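Local atomic coordinates of botulinum neurotoxin type G (Clostridium botulinum, PDB entry 3MPP), a protein that binds nerve cells through its receptor-binding domain, studied here, and delivers a zinc metalloprotease light chain into the host cytosol. Residues A[99-104]-A[174-179]; A[124-129]-A[164-169]; A[149-154]-A[205-210]; A[216-221]-A[357-362]. The protein carries 4 engineered substitutions. All blocks are in the same frame, centred on the assembly; numbering follows the deposited sequence.

Contact 1: A[99-104]-A[174-179]; sequences NDSGWK and DRINSS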
loop_
_atom_site.group_PDB
_atom_site.type_symbol
_atom_site.label_atom_id
_atom_site.label_comp_id
_atom_site.label_asym_id
_atom_site.label_seq_id
_atom_site.Cartn_x
_atom_site.Cartn_y
_atom_site.Cartn_z
ATOM N N ASN A 99 -19.739 -28.546 8.186
ATOM C CA ASN A 99 -21.172 -28.680 8.411
ATOM C C ASN A 99 -21.839 -27.305 8.511
ATOM O O ASN A 99 -22.684 -27.068 9.386
ATOM C CB ASN A 99 -21.445 -29.493 9.678
ATOM C CG ASN A 99 -20.784 -30.861 9.652
ATOM O OD1 ASN A 99 -21.103 -31.704 8.813
ATOM N ND2 ASN A 99 -19.869 -31.092 10.589
ATOM N N ASP A 100 -21.428 -26.398 7.628
ATOM C CA ASP A 100 -22.010 -25.060 7.543
ATOM C C ASP A 100 -21.665 -24.172 8.734
ATOM O O ASP A 100 -22.230 -23.091 8.889
ATOM C CB ASP A 100 -23.529 -25.146 7.377
ATOM C CG ASP A 100 -23.931 -25.759 6.059
ATOM O OD1 ASP A 100 -23.293 -25.426 5.041
ATOM O OD2 ASP A 100 -24.882 -26.570 6.039
ATOM N N SER A 101 -20.735 -24.628 9.569
ATOM C CA SER A 101 -20.345 -23.880 10.761
ATOM C C SER A 101 -18.831 -23.663 10.849
ATOM O O SER A 101 -18.043 -24.570 10.575
ATOM C CB SER A 101 -20.844 -24.586 12.021
ATOM O OG SER A 101 -20.316 -23.973 13.183
ATOM N N GLY A 102 -18.438 -22.452 11.241
ATOM C CA GLY A 102 -17.038 -22.087 11.354
ATOM C C GLY A 102 -16.887 -20.590 11.185
ATOM O O GLY A 102 -17.749 -19.836 11.637
ATOM N N TRP A 103 -15.808 -20.161 10.526
ATOM C CA TRP A 103 -15.606 -18.744 10.222
ATOM C C TRP A 103 -15.238 -18.503 8.767
ATOM O O TRP A 103 -14.660 -19.363 8.100
ATOM C CB TRP A 103 -14.534 -18.114 11.113
ATOM C CG TRP A 103 -13.167 -18.723 10.980
ATOM C CD1 TRP A 103 -12.609 -19.656 11.806
ATOM C CD2 TRP A 103 -12.175 -18.429 9.983
ATOM N NE1 TRP A 103 -11.342 -19.969 11.383
ATOM C CE2 TRP A 103 -11.049 -19.230 10.265
ATOM C CE3 TRP A 103 -12.135 -17.577 8.870
ATOM C CZ2 TRP A 103 -9.896 -19.205 9.483
ATOM C CZ3 TRP A 103 -10.982 -17.548 8.092
ATOM C CH2 TRP A 103 -9.879 -18.355 8.401
ATOM N N LYS A 104 -15.554 -17.309 8.288
ATOM C CA LYS A 104 -15.184 -16.925 6.937
ATOM C C LYS A 104 -14.840 -15.448 6.884
ATOM O O LYS A 104 -15.406 -14.638 7.621
ATOM C CB LYS A 104 -16.316 -17.242 5.959
ATOM C CG LYS A 104 -17.510 -16.309 6.061
ATOM C CD LYS A 104 -18.624 -16.727 5.103
ATOM C CE LYS A 104 -19.820 -15.782 5.200
ATOM N NZ LYS A 104 -20.782 -15.949 4.068
ATOM N N ASP A 174 -24.711 -20.010 19.334
ATOM C CA ASP A 174 -24.505 -21.421 19.660
ATOM C C ASP A 174 -23.036 -21.815 19.518
ATOM O O ASP A 174 -22.143 -20.976 19.655
ATOM C CB ASP A 174 -25.387 -22.329 18.795
ATOM C CG ASP A 174 -26.652 -22.776 19.510
ATOM O OD1 ASP A 174 -27.114 -23.908 19.251
ATOM O OD2 ASP A 174 -27.182 -22.004 20.338
ATOM N N ARG A 175 -22.791 -23.093 19.246
ATOM C CA ARG A 175 -21.429 -23.597 19.101
ATOM C C ARG A 175 -20.909 -23.423 17.671
ATOM O O ARG A 175 -21.659 -23.572 16.704
ATOM C CB ARG A 175 -21.353 -25.067 19.530
ATOM C CG ARG A 175 -19.943 -25.556 19.825
ATOM C CD ARG A 175 -19.238 -26.037 18.567
ATOM N NE ARG A 175 -17.792 -25.847 18.643
ATOM C CZ ARG A 175 -16.967 -26.627 19.335
ATOM N NH1 ARG A 175 -17.444 -27.655 20.023
ATOM N NH2 ARG A 175 -15.665 -26.375 19.344
ATOM N N ILE A 176 -19.622 -23.107 17.549
ATOM C CA ILE A 176 -18.997 -22.890 16.245
ATOM C C ILE A 176 -17.986 -23.990 15.929
ATOM O O ILE A 176 -16.970 -24.128 16.614
ATOM C CB ILE A 176 -18.263 -21.532 16.174
ATOM C CG1 ILE A 176 -19.086 -20.427 16.841
ATOM C CG2 ILE A 176 -17.942 -21.175 14.724
ATOM C CD1 ILE A 176 -20.362 -20.081 16.107
ATOM N N ASN A 177 -18.267 -24.759 14.882
ATOM C CA ASN A 177 -17.384 -25.844 14.456
ATOM C C ASN A 177 -15.981 -25.377 14.065
ATOM O O ASN A 177 -15.792 -24.247 13.598
ATOM C CB ASN A 177 -18.011 -26.619 13.293
ATOM C CG ASN A 177 -19.108 -27.570 13.745
ATOM O OD1 ASN A 177 -19.408 -27.675 14.937
ATOM N ND2 ASN A 177 -19.717 -28.265 12.789
ATOM N N SER A 178 -15.003 -26.257 14.264
ATOM C CA SER A 178 -13.635 -25.996 13.827
ATOM C C SER A 178 -13.265 -26.968 12.713
ATOM O O SER A 178 -13.526 -28.166 12.814
ATOM C CB SER A 178 -12.658 -26.144 14.993
ATOM O OG SER A 178 -12.550 -27.499 15.392
ATOM N N SER A 179 -12.661 -26.453 11.648
ATOM C CA SER A 179 -12.278 -27.293 10.519
ATOM C C SER A 179 -10.762 -27.471 10.416
ATOM O O SER A 179 -9.992 -26.604 10.832
ATOM C CB SER A 179 -12.835 -26.722 9.215
ATOM O OG SER A 179 -12.554 -27.579 8.122
#

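Contact 2: A[124-129]-A[164-169]; sequences KSIFFE and LKKSEK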
loop_
_atom_site.group_PDB
_atom_site.type_symbol
_atom_site.label_atom_id
_atom_site.label_comp_id
_atom_site.label_asym_id
_atom_site.label_seq_id
_atom_site.Cartn_x
_atom_site.Cartn_y
_atom_site.Cartn_z
ATOM N N LYS A 124 -23.430 -14.102 12.719
ATOM C CA LYS A 124 -23.244 -12.717 13.115
ATOM C C LYS A 124 -21.914 -12.213 12.548
ATOM O O LYS A 124 -20.889 -12.908 12.595
ATOM C CB LYS A 124 -23.284 -12.571 14.636
ATOM C CG LYS A 124 -23.293 -11.129 15.125
ATOM C CD LYS A 124 -23.590 -11.043 16.626
ATOM C CE LYS A 124 -25.081 -11.174 16.929
ATOM N NZ LYS A 124 -25.634 -12.536 16.665
ATOM N N SER A 125 -21.937 -11.002 12.008
ATOM C CA SER A 125 -20.775 -10.469 11.327
ATOM C C SER A 125 -20.303 -9.153 11.910
ATOM O O SER A 125 -21.073 -8.405 12.501
ATOM C CB SER A 125 -21.088 -10.277 9.849
ATOM O OG SER A 125 -21.387 -11.515 9.236
ATOM N N ILE A 126 -19.018 -8.884 11.719
ATOM C CA ILE A 126 -18.429 -7.598 12.019
ATOM C C ILE A 126 -17.634 -7.231 10.770
ATOM O O ILE A 126 -17.176 -8.119 10.060
ATOM C CB ILE A 126 -17.516 -7.693 13.253
ATOM C CG1 ILE A 126 -16.901 -6.335 13.583
ATOM C CG2 ILE A 126 -16.435 -8.738 13.041
ATOM C CD1 ILE A 126 -16.135 -6.328 14.888
ATOM N N PHE A 127 -17.483 -5.939 10.488
ATOM C CA PHE A 127 -16.848 -5.523 9.248
ATOM C C PHE A 127 -16.079 -4.211 9.384
ATOM O O PHE A 127 -16.287 -3.444 10.333
ATOM C CB PHE A 127 -17.903 -5.393 8.140
ATOM C CG PHE A 127 -18.890 -4.287 8.372
ATOM C CD1 PHE A 127 -18.587 -2.984 7.992
ATOM C CD2 PHE A 127 -20.112 -4.540 8.981
ATOM C CE1 PHE A 127 -19.481 -1.959 8.200
ATOM C CE2 PHE A 127 -21.016 -3.517 9.191
ATOM C CZ PHE A 127 -20.700 -2.220 8.804
ATOM N N PHE A 128 -15.182 -3.977 8.433
ATOM C CA PHE A 128 -14.525 -2.689 8.271
ATOM C C PHE A 128 -14.901 -2.136 6.900
ATOM O O PHE A 128 -14.796 -2.845 5.900
ATOM C CB PHE A 128 -13.000 -2.835 8.386
ATOM C CG PHE A 128 -12.233 -1.597 7.999
ATOM C CD1 PHE A 128 -12.294 -0.449 8.783
ATOM C CD2 PHE A 128 -11.424 -1.585 6.866
ATOM C CE1 PHE A 128 -11.573 0.693 8.434
ATOM C CE2 PHE A 128 -10.714 -0.449 6.515
ATOM C CZ PHE A 128 -10.788 0.696 7.304
ATOM N N GLU A 129 -15.356 -0.885 6.854
ATOM C CA GLU A 129 -15.687 -0.246 5.580
ATOM C C GLU A 129 -14.825 0.990 5.365
ATOM O O GLU A 129 -14.747 1.832 6.255
ATOM C CB GLU A 129 -17.161 0.170 5.547
ATOM C CG GLU A 129 -17.558 0.938 4.271
ATOM C CD GLU A 129 -19.066 1.185 4.162
ATOM O OE1 GLU A 129 -19.847 0.282 4.509
ATOM O OE2 GLU A 129 -19.471 2.281 3.720
ATOM N N LEU A 164 -7.250 -0.617 16.355
ATOM C CA LEU A 164 -8.598 -1.142 16.576
ATOM C C LEU A 164 -9.613 -0.307 15.790
ATOM O O LEU A 164 -9.625 0.918 15.901
ATOM C CB LEU A 164 -8.938 -1.111 18.075
ATOM C CG LEU A 164 -9.833 -2.193 18.692
ATOM C CD1 LEU A 164 -10.226 -1.811 20.128
ATOM C CD2 LEU A 164 -11.069 -2.468 17.856
ATOM N N LYS A 165 -10.458 -0.961 14.995
ATOM C CA LYS A 165 -11.485 -0.251 14.228
ATOM C C LYS A 165 -12.903 -0.642 14.660
ATOM O O LYS A 165 -13.831 0.166 14.597
ATOM C CB LYS A 165 -11.323 -0.501 12.727
ATOM C CG LYS A 165 -9.970 -0.076 12.136
ATOM C CD LYS A 165 -9.763 1.414 12.229
ATOM C CE LYS A 165 -8.454 1.816 11.555
ATOM N NZ LYS A 165 -8.143 3.257 11.774
ATOM N N LYS A 166 -13.073 -1.890 15.072
ATOM C CA LYS A 166 -14.367 -2.346 15.564
ATOM C C LYS A 166 -14.229 -3.467 16.578
ATOM O O LYS A 166 -13.237 -4.191 16.592
ATOM C CB LYS A 166 -15.284 -2.761 14.412
ATOM C CG LYS A 166 -16.052 -1.595 13.837
ATOM C CD LYS A 166 -17.120 -2.024 12.877
ATOM C CE LYS A 166 -17.670 -0.820 12.144
ATOM N NZ LYS A 166 -18.514 -1.240 11.000
ATOM N N SER A 167 -15.233 -3.601 17.434
ATOM C CA SER A 167 -15.201 -4.600 18.485
ATOM C C SER A 167 -16.610 -4.809 19.021
ATOM O O SER A 167 -17.179 -3.912 19.642
ATOM C CB SER A 167 -14.258 -4.150 19.601
ATOM O OG SER A 167 -14.302 -5.039 20.701
ATOM N N GLU A 168 -17.176 -5.989 18.772
ATOM C CA GLU A 168 -18.557 -6.268 19.161
ATOM C C GLU A 168 -18.762 -7.665 19.743
ATOM O O GLU A 168 -17.946 -8.565 19.538
ATOM C CB GLU A 168 -19.489 -6.100 17.957
ATOM C CG GLU A 168 -19.257 -4.837 17.146
ATOM C CD GLU A 168 -19.940 -4.893 15.790
ATOM O OE1 GLU A 168 -19.563 -4.099 14.903
ATOM O OE2 GLU A 168 -20.850 -5.734 15.612
ATOM N N LYS A 169 -19.867 -7.835 20.469
ATOM C CA LYS A 169 -20.352 -9.159 20.848
ATOM C C LYS A 169 -21.524 -9.512 19.931
ATOM O O LYS A 169 -22.064 -8.637 19.255
ATOM C CB LYS A 169 -20.783 -9.186 22.317
ATOM C CG LYS A 169 -21.922 -8.247 22.665
ATOM C CD LYS A 169 -21.414 -7.016 23.398
ATOM C CE LYS A 169 -20.817 -7.395 24.746
ATOM N NZ LYS A 169 -20.456 -6.202 25.559
HETATM O O HOH W 1 -19.541 -4.226 12.256
#

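Contact 3: A[149-154]-A[205-210]; sequences TNDRLG and GRELNA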
loop_
_atom_site.group_PDB
_atom_site.type_symbol
_atom_site.label_atom_id
_atom_site.label_comp_id
_atom_site.label_asym_id
_atom_site.label_seq_id
_atom_site.Cartn_x
_atom_site.Cartn_y
_atom_site.Cartn_z
ATOM N N THR A 149 -9.547 -10.576 16.059
ATOM C CA THR A 149 -9.426 -11.336 17.299
ATOM C C THR A 149 -10.819 -11.664 17.813
ATOM O O THR A 149 -11.780 -10.948 17.531
ATOM C CB THR A 149 -8.637 -10.573 18.398
ATOM O OG1 THR A 149 -9.318 -9.358 18.739
ATOM C CG2 THR A 149 -7.226 -10.248 17.936
ATOM N N ASN A 150 -10.926 -12.752 18.563
ATOM C CA ASN A 150 -12.204 -13.160 19.125
ATOM C C ASN A 150 -11.979 -13.844 20.461
ATOM O O ASN A 150 -11.067 -14.657 20.597
ATOM C CB ASN A 150 -12.933 -14.106 18.169
ATOM C CG ASN A 150 -14.329 -14.465 18.650
ATOM O OD1 ASN A 150 -15.121 -13.590 19.003
ATOM N ND2 ASN A 150 -14.640 -15.757 18.658
ATOM N N ASP A 151 -12.803 -13.512 21.447
ATOM C CA ASP A 151 -12.680 -14.118 22.768
ATOM C C ASP A 151 -13.978 -14.789 23.205
ATOM O O ASP A 151 -14.907 -14.930 22.414
ATOM C CB ASP A 151 -12.214 -13.086 23.802
ATOM C CG ASP A 151 -13.213 -11.963 24.003
ATOM O OD1 ASP A 151 -14.368 -12.253 24.371
ATOM O OD2 ASP A 151 -12.838 -10.787 23.808
ATOM N N ARG A 152 -14.034 -15.195 24.472
ATOM C CA ARG A 152 -15.158 -15.972 24.991
ATOM C C ARG A 152 -16.142 -15.129 25.799
ATOM O O ARG A 152 -17.134 -15.647 26.311
ATOM C CB ARG A 152 -14.642 -17.128 25.851
ATOM C CG ARG A 152 -13.924 -16.681 27.116
ATOM C CD ARG A 152 -13.327 -17.859 27.867
ATOM N NE ARG A 152 -12.235 -18.483 27.126
ATOM C CZ ARG A 152 -10.960 -18.130 27.240
ATOM N NH1 ARG A 152 -10.610 -17.155 28.067
ATOM N NH2 ARG A 152 -10.031 -18.755 26.528
ATOM N N LEU A 153 -15.868 -13.832 25.911
ATOM C CA LEU A 153 -16.727 -12.921 26.671
ATOM C C LEU A 153 -18.172 -12.816 26.152
ATOM O O LEU A 153 -19.106 -12.764 26.952
ATOM C CB LEU A 153 -16.088 -11.529 26.784
ATOM C CG LEU A 153 -16.659 -10.555 27.820
ATOM C CD1 LEU A 153 -15.606 -9.537 28.231
ATOM C CD2 LEU A 153 -17.897 -9.845 27.291
ATOM N N GLY A 154 -18.369 -12.781 24.834
ATOM C CA GLY A 154 -17.296 -12.870 23.862
ATOM C C GLY A 154 -17.262 -11.704 22.896
ATOM O O GLY A 154 -18.276 -11.336 22.303
ATOM N N GLY A 205 -3.288 -18.967 18.165
ATOM C CA GLY A 205 -4.141 -19.769 19.022
ATOM C C GLY A 205 -4.668 -19.020 20.228
ATOM O O GLY A 205 -5.207 -19.622 21.157
ATOM N N ARG A 206 -4.511 -17.703 20.219
ATOM C CA ARG A 206 -4.977 -16.876 21.322
ATOM C C ARG A 206 -5.460 -15.530 20.808
ATOM O O ARG A 206 -5.164 -15.151 19.676
ATOM C CB ARG A 206 -3.859 -16.685 22.347
ATOM C CG ARG A 206 -3.436 -17.982 23.017
ATOM C CD ARG A 206 -2.055 -17.887 23.641
ATOM N NE ARG A 206 -1.506 -19.211 23.924
ATOM C CZ ARG A 206 -0.933 -19.987 23.009
ATOM N NH1 ARG A 206 -0.835 -19.573 21.753
ATOM N NH2 ARG A 206 -0.460 -21.178 23.345
ATOM N N GLU A 207 -6.216 -14.818 21.636
ATOM C CA GLU A 207 -6.631 -13.462 21.309
ATOM C C GLU A 207 -5.482 -12.496 21.574
ATOM O O GLU A 207 -5.134 -12.239 22.728
ATOM C CB GLU A 207 -7.854 -13.052 22.133
ATOM C CG GLU A 207 -8.244 -11.586 21.972
ATOM C CD GLU A 207 -9.153 -11.085 23.082
ATOM O OE1 GLU A 207 -9.397 -11.847 24.038
ATOM O OE2 GLU A 207 -9.617 -9.929 23.004
ATOM N N LEU A 208 -4.886 -11.973 20.504
ATOM C CA LEU A 208 -3.835 -10.973 20.640
ATOM C C LEU A 208 -4.445 -9.672 21.143
ATOM O O LEU A 208 -5.519 -9.271 20.689
ATOM C CB LEU A 208 -3.129 -10.732 19.298
ATOM C CG LEU A 208 -2.348 -11.891 18.671
ATOM C CD1 LEU A 208 -1.749 -11.477 17.334
ATOM C CD2 LEU A 208 -1.264 -12.387 19.616
ATOM N N ASN A 209 -3.768 -9.022 22.085
ATOM C CA ASN A 209 -4.234 -7.739 22.601
ATOM C C ASN A 209 -3.769 -6.563 21.743
ATOM O O ASN A 209 -2.878 -6.709 20.906
ATOM C CB ASN A 209 -3.811 -7.548 24.066
ATOM C CG ASN A 209 -2.302 -7.643 24.265
ATOM O OD1 ASN A 209 -1.518 -7.142 23.454
ATOM N ND2 ASN A 209 -1.890 -8.271 25.365
ATOM N N ALA A 210 -4.378 -5.400 21.960
ATOM C CA ALA A 210 -4.091 -4.202 21.173
ATOM C C ALA A 210 -2.599 -3.874 21.070
ATOM O O ALA A 210 -2.142 -3.386 20.046
ATOM C CB ALA A 210 -4.866 -3.008 21.719
HETATM O O HOH W 2 -7.952 -7.887 20.807
#

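Contact 4: A[216-221]-A[357-362]; sequences RYKIQS and EKTTYN. Engineered in segment 216-221: Arg216 (natural residue Leu), Lys218 (natural residue Trp).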
loop_
_atom_site.group_PDB
_atom_site.type_symbol
_atom_site.label_atom_id
_atom_site.label_comp_id
_atom_site.label_asym_id
_atom_site.label_seq_id
_atom_site.Cartn_x
_atom_site.Cartn_y
_atom_site.Cartn_z
ATOM N N ARG A 216 3.107 -6.310 16.020
ATOM C CA ARG A 216 3.194 -7.216 14.879
ATOM C C ARG A 216 3.054 -6.447 13.569
ATOM O O ARG A 216 3.598 -6.843 12.539
ATOM C CB ARG A 216 2.132 -8.310 14.977
ATOM C CG ARG A 216 2.485 -9.576 14.220
ATOM C CD ARG A 216 1.724 -10.767 14.771
ATOM N NE ARG A 216 1.885 -10.892 16.221
ATOM C CZ ARG A 216 2.921 -11.481 16.815
ATOM N NH1 ARG A 216 3.902 -12.002 16.087
ATOM N NH2 ARG A 216 2.980 -11.547 18.138
ATOM N N TYR A 217 2.326 -5.339 13.620
ATOM C CA TYR A 217 2.162 -4.480 12.457
ATOM C C TYR A 217 3.485 -3.807 12.105
ATOM O O TYR A 217 3.927 -3.844 10.955
ATOM C CB TYR A 217 1.089 -3.429 12.730
ATOM C CG TYR A 217 0.954 -2.387 11.641
ATOM C CD1 TYR A 217 0.418 -2.713 10.407
ATOM C CD2 TYR A 217 1.354 -1.077 11.855
ATOM C CE1 TYR A 217 0.289 -1.756 9.408
ATOM C CE2 TYR A 217 1.225 -0.118 10.866
ATOM C CZ TYR A 217 0.687 -0.466 9.649
ATOM O OH TYR A 217 0.559 0.487 8.664
ATOM N N LYS A 218 4.118 -3.194 13.102
ATOM C CA LYS A 218 5.378 -2.500 12.873
ATOM C C LYS A 218 6.425 -3.467 12.337
ATOM O O LYS A 218 7.183 -3.134 11.425
ATOM C CB LYS A 218 5.861 -1.799 14.146
ATOM C CG LYS A 218 4.906 -0.722 14.633
ATOM C CD LYS A 218 5.539 0.202 15.666
ATOM C CE LYS A 218 5.477 -0.393 17.060
ATOM N NZ LYS A 218 5.847 0.597 18.111
ATOM N N ILE A 219 6.452 -4.669 12.896
ATOM C CA ILE A 219 7.350 -5.715 12.423
ATOM C C ILE A 219 7.051 -6.117 10.977
ATOM O O ILE A 219 7.961 -6.210 10.153
ATOM C CB ILE A 219 7.299 -6.969 13.326
ATOM C CG1 ILE A 219 8.290 -6.844 14.491
ATOM C CG2 ILE A 219 7.623 -8.220 12.525
ATOM C CD1 ILE A 219 7.931 -5.792 15.524
ATOM N N GLN A 220 5.779 -6.355 10.666
ATOM C CA GLN A 220 5.418 -6.803 9.323
ATOM C C GLN A 220 5.538 -5.704 8.267
ATOM O O GLN A 220 5.369 -5.965 7.074
ATOM C CB GLN A 220 4.021 -7.437 9.306
ATOM C CG GLN A 220 3.965 -8.803 9.998
ATOM C CD GLN A 220 2.583 -9.435 9.967
ATOM O OE1 GLN A 220 1.581 -8.765 9.705
ATOM N NE2 GLN A 220 2.522 -10.735 10.243
ATOM N N SER A 221 5.846 -4.483 8.700
ATOM C CA SER A 221 6.015 -3.371 7.767
ATOM C C SER A 221 7.450 -3.285 7.259
ATOM O O SER A 221 8.057 -2.212 7.264
ATOM C CB SER A 221 5.600 -2.047 8.416
ATOM O OG SER A 221 4.210 -2.021 8.656
ATOM N N GLU A 357 7.690 8.101 10.305
ATOM C CA GLU A 357 6.480 7.393 9.865
ATOM C C GLU A 357 6.826 6.134 9.059
ATOM O O GLU A 357 6.326 5.920 7.963
ATOM C CB GLU A 357 5.491 8.317 9.120
ATOM C CG GLU A 357 5.996 8.954 7.819
ATOM C CD GLU A 357 4.932 9.808 7.127
ATOM O OE1 GLU A 357 3.740 9.729 7.506
ATOM O OE2 GLU A 357 5.285 10.563 6.198
ATOM N N LYS A 358 7.667 5.289 9.646
ATOM C CA LYS A 358 8.318 4.199 8.921
ATOM C C LYS A 358 7.410 3.033 8.512
ATOM O O LYS A 358 7.822 2.169 7.742
ATOM C CB LYS A 358 9.533 3.698 9.710
ATOM C CG LYS A 358 10.666 4.719 9.746
ATOM C CD LYS A 358 11.762 4.313 10.736
ATOM C CE LYS A 358 12.845 5.385 10.811
ATOM N NZ LYS A 358 14.116 4.869 11.404
ATOM N N THR A 359 6.178 3.018 9.010
ATOM C CA THR A 359 5.209 2.008 8.600
ATOM C C THR A 359 4.395 2.467 7.395
ATOM O O THR A 359 3.627 1.694 6.827
ATOM C CB THR A 359 4.247 1.656 9.731
ATOM O OG1 THR A 359 3.391 2.776 10.000
ATOM C CG2 THR A 359 5.033 1.299 10.987
ATOM N N THR A 360 4.560 3.726 7.004
ATOM C CA THR A 360 3.815 4.262 5.868
ATOM C C THR A 360 4.586 4.046 4.571
ATOM O O THR A 360 5.716 3.554 4.582
ATOM C CB THR A 360 3.494 5.771 6.044
ATOM O OG1 THR A 360 4.680 6.552 5.857
ATOM C CG2 THR A 360 2.932 6.032 7.438
ATOM N N TYR A 361 3.988 4.436 3.452
ATOM C CA TYR A 361 4.647 4.270 2.168
ATOM C C TYR A 361 5.319 5.568 1.688
ATOM O O TYR A 361 5.722 5.666 0.544
ATOM C CB TYR A 361 3.638 3.767 1.134
ATOM C CG TYR A 361 2.930 2.492 1.563
ATOM C CD1 TYR A 361 3.561 1.567 2.406
ATOM C CD2 TYR A 361 1.659 2.194 1.095
ATOM C CE1 TYR A 361 2.912 0.374 2.799
ATOM C CE2 TYR A 361 1.005 1.019 1.475
ATOM C CZ TYR A 361 1.636 0.114 2.324
ATOM O OH TYR A 361 0.978 -1.045 2.684
ATOM N N ASN A 362 5.436 6.549 2.577
ATOM C CA ASN A 362 6.101 7.804 2.256
ATOM C C ASN A 362 7.625 7.720 2.332
ATOM O O ASN A 362 8.180 6.889 3.033
ATOM C CB ASN A 362 5.624 8.896 3.205
ATOM C CG ASN A 362 4.139 9.148 3.087
ATOM O OD1 ASN A 362 3.661 9.655 2.066
ATOM N ND2 ASN A 362 3.393 8.772 4.120
HETATM O O HOH W 3 0.937 3.002 8.785
HETATM O O HOH W 4 3.122 -0.699 6.416
#

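Contact 1: A[99-104]-A[174-179]
Ser101 and Asn177 carry the hydrogen bonding of this contact. The backbone N of Asn177 donates to Ser101 OG at 2.8 Å, and the bond is nearly straight, 164° at the hydrogen. OG stands anti to the backbone N (chi1 172°), which carries it across to the loop 174-179. The same hydroxyl is also bonded to Ile117 O, so one serine links this loop to the end of strand 111-117.

A second polar touch is softer: the CA of Gly102 makes a CA-H...O contact of 3.4 Å with Asn177 O. Glycine suits the corner the chain turns here, since at its backbone angles a CB would press on the preceding carbonyl O.

The rest is packing. Ile176 CG2 rests on Gly102 O at 3.4 Å, and Asn177 CB lies 3.7 Å from Ser101 CB. The amides of Asn99 and Asn177 are turned 81° to each other, their ND2 atoms 3.6 Å apart without bonding; Asn177 ND2 donates instead to Lys98 O.

In the fold, the turn between strands 90-98 and 103-108 of the seven-stranded sheet meets the loop leading into strand 181-187, which pairs with 90-98 in that sheet, while Trp103 packs on Ile94 and Cys96.

Contact 2: A[124-129]-A[164-169]
Two strands from the facing sheets of the N-terminal beta-sandwich, the concanavalin-like half of the receptor-binding domain, meet here through side chains. Strands 124-129 and 164-168 run antiparallel at 162°, their axes 7.3 Å apart. Lys165 and Lys166 form a classic beta bulge opposite Ile158.

Lys166 does most of the bridging. Its chain is extended beyond CG, and NZ sits over one face of the Phe127 ring, offset toward the rim and 3.4 Å from the ring centroid, a cation-pi contact. Lys166 NZ also gives a weak hydrogen bond to Phe127 O at 3.2 Å. A water ties the polar ends together: it donates to Glu168 OE1 at 2.7 Å and accepts from Phe127 N and, weakly, from Lys166 NZ.

Nearer the root of the lysine, Ile126 CD1 reaches Lys166 CB at 3.7 Å. Ile126 CG1, anti to the backbone N (chi1 -179°), lies 3.7 Å from Glu168 OE1. Phe128 and Lys165 lie side by side, with Phe128 CD1 4.1 Å from Lys165 CB.

Strand 123-129 is outermost in its sheet, paired with 111-117, where Arg111 makes a cation-pi contact with Phe127; strand 163-168 pairs with 156-160, whose Ile158 also packs on Ile126.

Contact 3: A[149-154]-A[205-210]
Thr149 and Glu207 form the close-packed half of this contact, their side chains crossing at about a right angle. Glu207 CG, set anti to the backbone N (chi1 173°), lies 3.7 Å from Thr149 CB, and beside it the methyl CG2 of Thr149 comes to 3.4 Å from Leu208 O. Glu207 CB also approaches Asn150 O.

The other half is close but not bonded across. Asp151 and Glu207 run side by side, pointing the same way, with their carboxylate planes 44° apart. Asp151 CB is 3.1 Å from Glu207 OE1, but Asp151 OD2 and Glu207 OE2, 3.4 Å apart, are both acceptors; such a pairing of like charges would be expected to favour proton uptake by one of them. The looser side is held by a water that bridges the two segments beside Thr149: it donates to Leu208 O at 2.8 Å, shares a hydrogen bond of 2.9 Å with Thr149 OG1, and gives Glu207 OE2 only a weak bond.

Asp151 is steadied from its own loop. Asp151 OD1 accepts from Leu153 N at 2.7 Å, on the anti side of the carboxylate, and also from Asn155 N.

The Leu153 bond closes an Asx turn, which starts the connection from strand 144-150 to its antiparallel neighbour 156-160. Across from it, segment 205-210 leaves strand 195-204 and leads through the N-cap Asn209 into Ala210, the first residue of helix 210-220, so the contact joins a sandwich hairpin to the lead-in of that helix.

Contact 4: A[216-221]-A[357-362]
Thr359 meets Tyr217, Lys218 and Ser221 at the end of helix 210-220, and the turn that presents it begins at Glu357. Glu357 O accepts from both Thr360 N and Thr360 OG1, the hydroxyl bond being 2.7 Å and in the carbonyl plane. Lys358 follows and only skirts the contact, its carbonyl O 4.4 Å from Ser221 O.

At Thr359, CB lies 3.7 Å from Tyr217 CE2 and 3.8 Å from Ser221 OG, while CG2 brushes CG of the engineered Lys218. Ser221 OG also sits over the centre of the Tyr217 ring and donates to Tyr217 O. Two waters complete the join: one links Tyr217 OH with Thr359 OG1, 2.7 Å from the latter, and the other donates to both Ser221 OG and Thr359 O.

Thr360 turns its side chain back into its own loop, where OG1 accepts from Asn362 ND2 at 3.1 Å.

Segment 357-362 thus opens with a type I beta turn, part of the C-terminal beta-trefoil, and packs here against the helix that follows the N-terminal sandwich.

Overall arrangement
Contacts 1, 2 and 3 all belong to the N-terminal sandwich, whereas contact 4 joins helix 210-220 to the trefoil. Contacts 1 and 2 reach the same seven-stranded sheet, with centres 18 Å apart and no touch between them. Contacts 2 and 3 share the other sheet and lie 13 Å apart between centres; they meet where Lys169 CB packs against Gly154 O at 3.3 Å. Helix 210-220 starts at the end of contact 3 and finishes in contact 4, and Leu208 CD1 touches NE of the engineered Arg216 at 3.8 Å. Contacts 1 and 4 are farthest apart, with centres 34 Å distant. All four lie away from the inferred ganglioside-binding motif around Trp402.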